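A rubisco-like protein (Burkholderia fungorum, PDB 3NWR) probably acts as a lyase-class enzyme of the RuBisCO large-chain family, in which active sites form where two subunits of a dimer meet. Local coordinates at the interface of chains A and B. Residues are numbered along the deposited sequence; one frame, centred on the assembly and turned at random. Chains: chain A/B, A rubisco-like protein.

Contact 1: the interface of chains A and B. Residues chain A 76-79, 119-122, 124; chain B 293, 323-326.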
# COMPACT_ATOMS: atom_id res chain seq x y z
N PRO A 76 8.40 -15.01 -10.99
CA PRO A 76 7.58 -15.92 -11.80
C PRO A 76 6.67 -15.14 -12.73
O PRO A 76 6.29 -13.99 -12.45
CB PRO A 76 6.71 -16.64 -10.75
CG PRO A 76 7.43 -16.47 -9.46
CD PRO A 76 8.15 -15.16 -9.54
N ASN A 77 6.30 -15.75 -13.85
CA ASN A 77 5.41 -15.12 -14.79
C ASN A 77 4.71 -16.18 -15.63
O ASN A 77 5.34 -16.84 -16.44
CB ASN A 77 6.19 -14.14 -15.68
CG ASN A 77 5.29 -13.42 -16.66
OD1 ASN A 77 4.38 -14.01 -17.23
ND2 ASN A 77 5.55 -12.14 -16.87
N ALA A 78 3.40 -16.34 -15.41
CA ALA A 78 2.64 -17.41 -16.05
C ALA A 78 2.46 -17.21 -17.56
O ALA A 78 2.43 -18.17 -18.32
CB ALA A 78 1.28 -17.58 -15.37
N TRP A 79 2.32 -15.96 -17.98
CA TRP A 79 2.15 -15.66 -19.40
C TRP A 79 3.42 -16.02 -20.17
O TRP A 79 3.35 -16.66 -21.22
CB TRP A 79 1.78 -14.18 -19.61
CG TRP A 79 1.41 -13.85 -21.02
CD1 TRP A 79 0.19 -14.04 -21.62
CD2 TRP A 79 2.25 -13.25 -22.02
NE1 TRP A 79 0.23 -13.60 -22.93
CE2 TRP A 79 1.49 -13.12 -23.19
CE3 TRP A 79 3.59 -12.82 -22.02
CZ2 TRP A 79 2.01 -12.57 -24.37
CZ3 TRP A 79 4.10 -12.27 -23.19
CH2 TRP A 79 3.32 -12.15 -24.35
N TYR A 119 3.23 -3.47 -12.43
CA TYR A 119 3.87 -4.60 -11.77
C TYR A 119 3.36 -5.93 -12.27
O TYR A 119 4.03 -6.95 -12.11
CB TYR A 119 3.69 -4.50 -10.25
CG TYR A 119 4.30 -3.24 -9.70
CD1 TYR A 119 5.68 -3.07 -9.67
CD2 TYR A 119 3.51 -2.21 -9.25
CE1 TYR A 119 6.25 -1.91 -9.20
CE2 TYR A 119 4.06 -1.05 -8.76
CZ TYR A 119 5.43 -0.90 -8.74
OH TYR A 119 5.98 0.24 -8.25
N ASP A 120 2.17 -5.93 -12.88
CA ASP A 120 1.52 -7.19 -13.29
C ASP A 120 1.74 -7.57 -14.74
O ASP A 120 1.23 -8.60 -15.19
CB ASP A 120 0.01 -7.09 -13.05
CG ASP A 120 -0.34 -6.92 -11.58
OD1 ASP A 120 0.05 -7.78 -10.77
OD2 ASP A 120 -1.04 -5.93 -11.27
N LEU A 121 2.43 -6.72 -15.50
CA LEU A 121 2.54 -6.94 -16.94
C LEU A 121 3.07 -8.32 -17.29
O LEU A 121 4.05 -8.77 -16.71
CB LEU A 121 3.42 -5.86 -17.59
CG LEU A 121 2.91 -4.42 -17.55
CD1 LEU A 121 3.94 -3.50 -18.14
CD2 LEU A 121 1.60 -4.28 -18.30
N GLY A 122 2.42 -8.97 -18.24
CA GLY A 122 2.86 -10.28 -18.68
C GLY A 122 4.22 -10.24 -19.33
O GLY A 122 4.91 -11.26 -19.40
N VAL A 124 6.90 -8.69 -18.26
CA VAL A 124 8.03 -8.46 -17.36
C VAL A 124 8.27 -9.53 -16.29
O VAL A 124 7.33 -10.14 -15.78
CB VAL A 124 7.93 -7.08 -16.66
CG1 VAL A 124 7.80 -5.97 -17.71
CG2 VAL A 124 6.77 -7.06 -15.68
N ARG B 293 4.05 -10.25 -6.35
CA ARG B 293 4.69 -10.98 -7.48
C ARG B 293 5.83 -11.88 -7.03
O ARG B 293 6.10 -12.89 -7.67
CB ARG B 293 5.25 -10.04 -8.56
CG ARG B 293 4.25 -9.29 -9.44
CD ARG B 293 3.86 -9.96 -10.77
NE ARG B 293 4.89 -10.74 -11.50
CZ ARG B 293 5.44 -10.38 -12.66
NH1 ARG B 293 5.14 -9.22 -13.25
NH2 ARG B 293 6.31 -11.20 -13.24
N GLY B 323 -4.97 -15.23 -18.83
CA GLY B 323 -4.89 -13.79 -18.98
C GLY B 323 -3.58 -13.31 -19.58
O GLY B 323 -2.69 -14.11 -19.88
N LYS B 324 -3.47 -11.99 -19.74
CA LYS B 324 -2.26 -11.39 -20.29
C LYS B 324 -1.31 -10.88 -19.20
O LYS B 324 -0.20 -10.47 -19.49
CB LYS B 324 -2.62 -10.27 -21.26
CG LYS B 324 -3.48 -10.74 -22.43
CD LYS B 324 -3.83 -9.62 -23.40
CE LYS B 324 -4.71 -10.15 -24.53
NZ LYS B 324 -4.92 -9.13 -25.60
N PHE B 325 -1.77 -10.92 -17.95
CA PHE B 325 -0.94 -10.54 -16.81
C PHE B 325 -0.02 -11.70 -16.38
O PHE B 325 -0.07 -12.80 -16.95
CB PHE B 325 -1.83 -10.16 -15.61
CG PHE B 325 -2.55 -8.83 -15.76
CD1 PHE B 325 -1.87 -7.67 -16.07
CD2 PHE B 325 -3.91 -8.75 -15.52
CE1 PHE B 325 -2.53 -6.44 -16.17
CE2 PHE B 325 -4.58 -7.53 -15.61
CZ PHE B 325 -3.88 -6.38 -15.94
N ALA B 326 0.79 -11.46 -15.36
CA ALA B 326 1.76 -12.45 -14.88
C ALA B 326 1.15 -13.56 -14.02
O ALA B 326 1.75 -14.62 -13.85
CB ALA B 326 2.88 -11.76 -14.11
O HOH W 1 4.96 -13.13 -10.24
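Charged side chain to backbone carbonyls is the dominant interaction in this part of the subunit interface, and B:Arg293 supplies it. Its chain bends at CG (chi2 -94°) and again at CD, swinging the guanidinium into a cup of chain A carbonyls. NH2 is shared between two of them: B:Arg293 NH2 meets A:Val124 O at 2.9 Å, in the guanidinium plane and on a carbonyl lone pair (169° at H). B:Arg293 NH2 also donates to A:Pro76 O at 2.9 Å, but from above that carbonyl's plane. B:Arg293 NH1 turns the other way and binds A:Tyr119 O at 2.8 Å. B:Arg293 NE is 2.7 Å from the oxygen of water 1, which also touches A:Pro76 O and B:Arg293 O, so every guanidinium nitrogen has a polar partner and rotation of the group is fixed. Within chain B, the methyl CB of B:Ala326 sits over the centre of one face of the B:Arg293 guanidinium.

The amide of A:Asn77 runs alongside, its plane 89° from the guanidinium. With CG anti to the backbone N, A:Asn77 ND2 reaches A:Gly122 O at 2.8 Å and also A:Val124 O, bracing the carbonyl that receives the arginine.

Backbone pairing forms a second group. B:Ala326 uses both its ends: B:Ala326 N donates to A:Asp120 O at 2.9 Å, and B:Ala326 O accepts from A:Ala78 N at 2.8 Å, on a lone pair. The B:Ala326 N bond belongs to a short antiparallel beta bridge of A:Leu121 with B:Phe325.

Apolar contacts are fewer. B:Phe325 brings ring atom CD1 to 3.6 Å from A:Asp120 CB, while the indole CD1 edge of A:Trp79 abuts the B:Gly323-B:Lys324 backbone.

Chain A contributes the start of helix 78-82 and the end of 3-10 helix 116-120 with the loop after it, all from the N-terminal region; chain B contributes catalytic-domain loops following strands 280-284 and 315-319, the latter probably equivalent to RuBisCO loop 6.

Contact 2: the interface of chains A and B. Residues chain A 289-290, 293-294, 297-298; chain B 75, 119, 289-290, 294, 297-298.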
# COMPACT_ATOMS: atom_id res chain seq x y z
N GLY A 289 8.73 -2.31 3.57
CA GLY A 289 9.58 -3.45 3.23
C GLY A 289 8.93 -4.37 2.20
O GLY A 289 9.59 -4.91 1.31
N MET A 290 7.62 -4.58 2.33
CA MET A 290 6.89 -5.34 1.33
C MET A 290 7.00 -4.69 -0.05
O MET A 290 7.01 -5.39 -1.06
CB MET A 290 5.42 -5.48 1.73
CG MET A 290 4.51 -5.87 0.59
SD MET A 290 2.81 -6.18 1.12
CE MET A 290 2.36 -4.54 1.64
N ARG A 293 11.82 -4.68 -0.60
CA ARG A 293 12.93 -5.60 -0.24
C ARG A 293 13.51 -6.32 -1.45
O ARG A 293 14.68 -6.67 -1.44
CB ARG A 293 12.52 -6.67 0.78
CG ARG A 293 12.24 -6.22 2.21
CD ARG A 293 13.43 -6.31 3.19
NE ARG A 293 14.40 -7.41 3.05
CZ ARG A 293 14.54 -8.42 3.90
NH1 ARG A 293 13.75 -8.55 4.97
NH2 ARG A 293 15.49 -9.32 3.69
N ASP A 294 12.68 -6.60 -2.45
CA ASP A 294 13.16 -7.28 -3.66
C ASP A 294 13.62 -6.22 -4.66
O ASP A 294 12.81 -5.43 -5.14
CB ASP A 294 12.04 -8.14 -4.25
CG ASP A 294 12.46 -8.89 -5.50
OD1 ASP A 294 13.45 -8.48 -6.15
OD2 ASP A 294 11.77 -9.88 -5.83
N LEU A 297 11.62 -5.41 -7.81
CA LEU A 297 10.19 -5.15 -7.68
C LEU A 297 9.90 -3.94 -6.81
O LEU A 297 10.67 -3.62 -5.92
CB LEU A 297 9.51 -6.38 -7.06
CG LEU A 297 7.98 -6.42 -6.96
CD1 LEU A 297 7.35 -6.36 -8.35
CD2 LEU A 297 7.53 -7.68 -6.22
N GLY A 298 8.78 -3.28 -7.08
CA GLY A 298 8.24 -2.32 -6.14
C GLY A 298 8.68 -0.88 -6.35
O GLY A 298 8.61 -0.36 -7.46
N LEU B 75 15.88 -12.74 -0.76
CA LEU B 75 16.01 -11.28 -0.64
C LEU B 75 17.37 -10.89 -0.08
O LEU B 75 17.92 -11.58 0.78
CB LEU B 75 14.93 -10.71 0.28
CG LEU B 75 13.46 -11.00 -0.04
CD1 LEU B 75 12.60 -10.54 1.13
CD2 LEU B 75 13.04 -10.32 -1.34
N TYR B 119 8.27 -7.35 7.39
CA TYR B 119 8.99 -7.50 6.14
C TYR B 119 10.43 -7.04 6.23
O TYR B 119 11.25 -7.43 5.41
CB TYR B 119 8.27 -6.75 5.01
CG TYR B 119 6.87 -7.27 4.80
CD1 TYR B 119 6.66 -8.54 4.27
CD2 TYR B 119 5.77 -6.52 5.18
CE1 TYR B 119 5.38 -9.03 4.10
CE2 TYR B 119 4.49 -7.00 5.01
CZ TYR B 119 4.31 -8.26 4.48
OH TYR B 119 3.04 -8.73 4.30
N GLY B 289 0.26 -6.15 -7.51
CA GLY B 289 1.40 -6.88 -8.04
C GLY B 289 2.69 -6.57 -7.30
O GLY B 289 3.53 -7.44 -7.06
N MET B 290 2.88 -5.31 -6.93
CA MET B 290 4.02 -4.93 -6.11
C MET B 290 4.01 -5.67 -4.78
O MET B 290 5.07 -5.98 -4.24
CB MET B 290 4.03 -3.41 -5.87
CG MET B 290 4.90 -2.98 -4.71
SD MET B 290 5.02 -1.19 -4.55
CE MET B 290 3.33 -0.81 -4.13
N ASP B 294 6.54 -11.49 -5.97
CA ASP B 294 7.65 -12.30 -5.46
C ASP B 294 7.09 -13.27 -4.42
O ASP B 294 6.61 -12.84 -3.37
CB ASP B 294 8.72 -11.39 -4.85
CG ASP B 294 9.91 -12.16 -4.30
OD1 ASP B 294 9.78 -13.37 -4.03
OD2 ASP B 294 10.97 -11.52 -4.13
N LEU B 297 7.76 -12.83 -0.69
CA LEU B 297 7.52 -11.52 -0.09
C LEU B 297 6.07 -11.09 -0.19
O LEU B 297 5.38 -11.48 -1.12
CB LEU B 297 8.40 -10.47 -0.79
CG LEU B 297 8.45 -9.04 -0.25
CD1 LEU B 297 9.01 -9.04 1.18
CD2 LEU B 297 9.30 -8.15 -1.16
N GLY B 298 5.63 -10.29 0.76
CA GLY B 298 4.38 -9.56 0.61
C GLY B 298 3.15 -10.25 1.16
O GLY B 298 3.15 -10.70 2.30
O HOH W 2 7.67 -4.98 -3.70
O HOH W 3 5.79 -7.68 -2.20
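The tight part is a side-by-side pairing of A:Met290 with B:Tyr119. A:Met290 CB sits over the phenol face, 3.7 Å from the B:Tyr119 ring centroid, a CH-pi contact. With CG anti to the backbone N (chi1 162°), the thioether continues alongside the ring, and A:Met290 CG reaches 3.7 Å from B:Gly298 CA. The ring itself is tethered at its tip, where B:Tyr119 OH donates to B:Gly298 O at 2.8 Å, from above the carbonyl plane. B:Leu75 crosses A:Arg293 at about a right angle and lays CD1 over the centre of the guanidinium face, while B:Leu75 CD2 reaches 3.8 Å from A:Asp294 CB.

Two carboxylates meet tip to tip: A:Asp294 OD2 is 2.5 Å from B:Asp294 OD2, with the carboxylate planes 78° apart. So short an approach is best explained by a hydrogen bond through a proton on one of them, although protons are not seen; the pairing would probably raise the pKa of the carboxyl that keeps the proton.

The looser side is mediated by water. Waters 2 and 3 each link A:Met290 O to B:Met290 O, water 2 standing 2.8 Å from A:Met290 O. Beside them A:Leu297 CD2 packs 3.6 Å from B:Met290 O.

The site lies around the dimer two-fold, where the 289-298 segments of the two catalytic domains face each other after strand 280-284; B:Leu75 and B:Tyr119 come from the N-terminal region.

The C-alpha centres of contact 1 and contact 2 are about 15 Å apart on one continuous two-fold interface. They share Arg293 and Tyr119 with the chains exchanged: the arginine-to-carbonyl bond of contact 1 recurs as its symmetry twin at the rim of contact 2. Contact 2 spans the axis, where the Asp294 residues next to both arginines meet, while contact 1 extends the grip outward to the 323-326 loop. Contact 1 pairs N-terminal region with catalytic domain; contact 2 does so too but adds catalytic-to-catalytic contacts on the axis. The pattern agrees with the RuBisCO-type dimer, and probably helps position active-site loops.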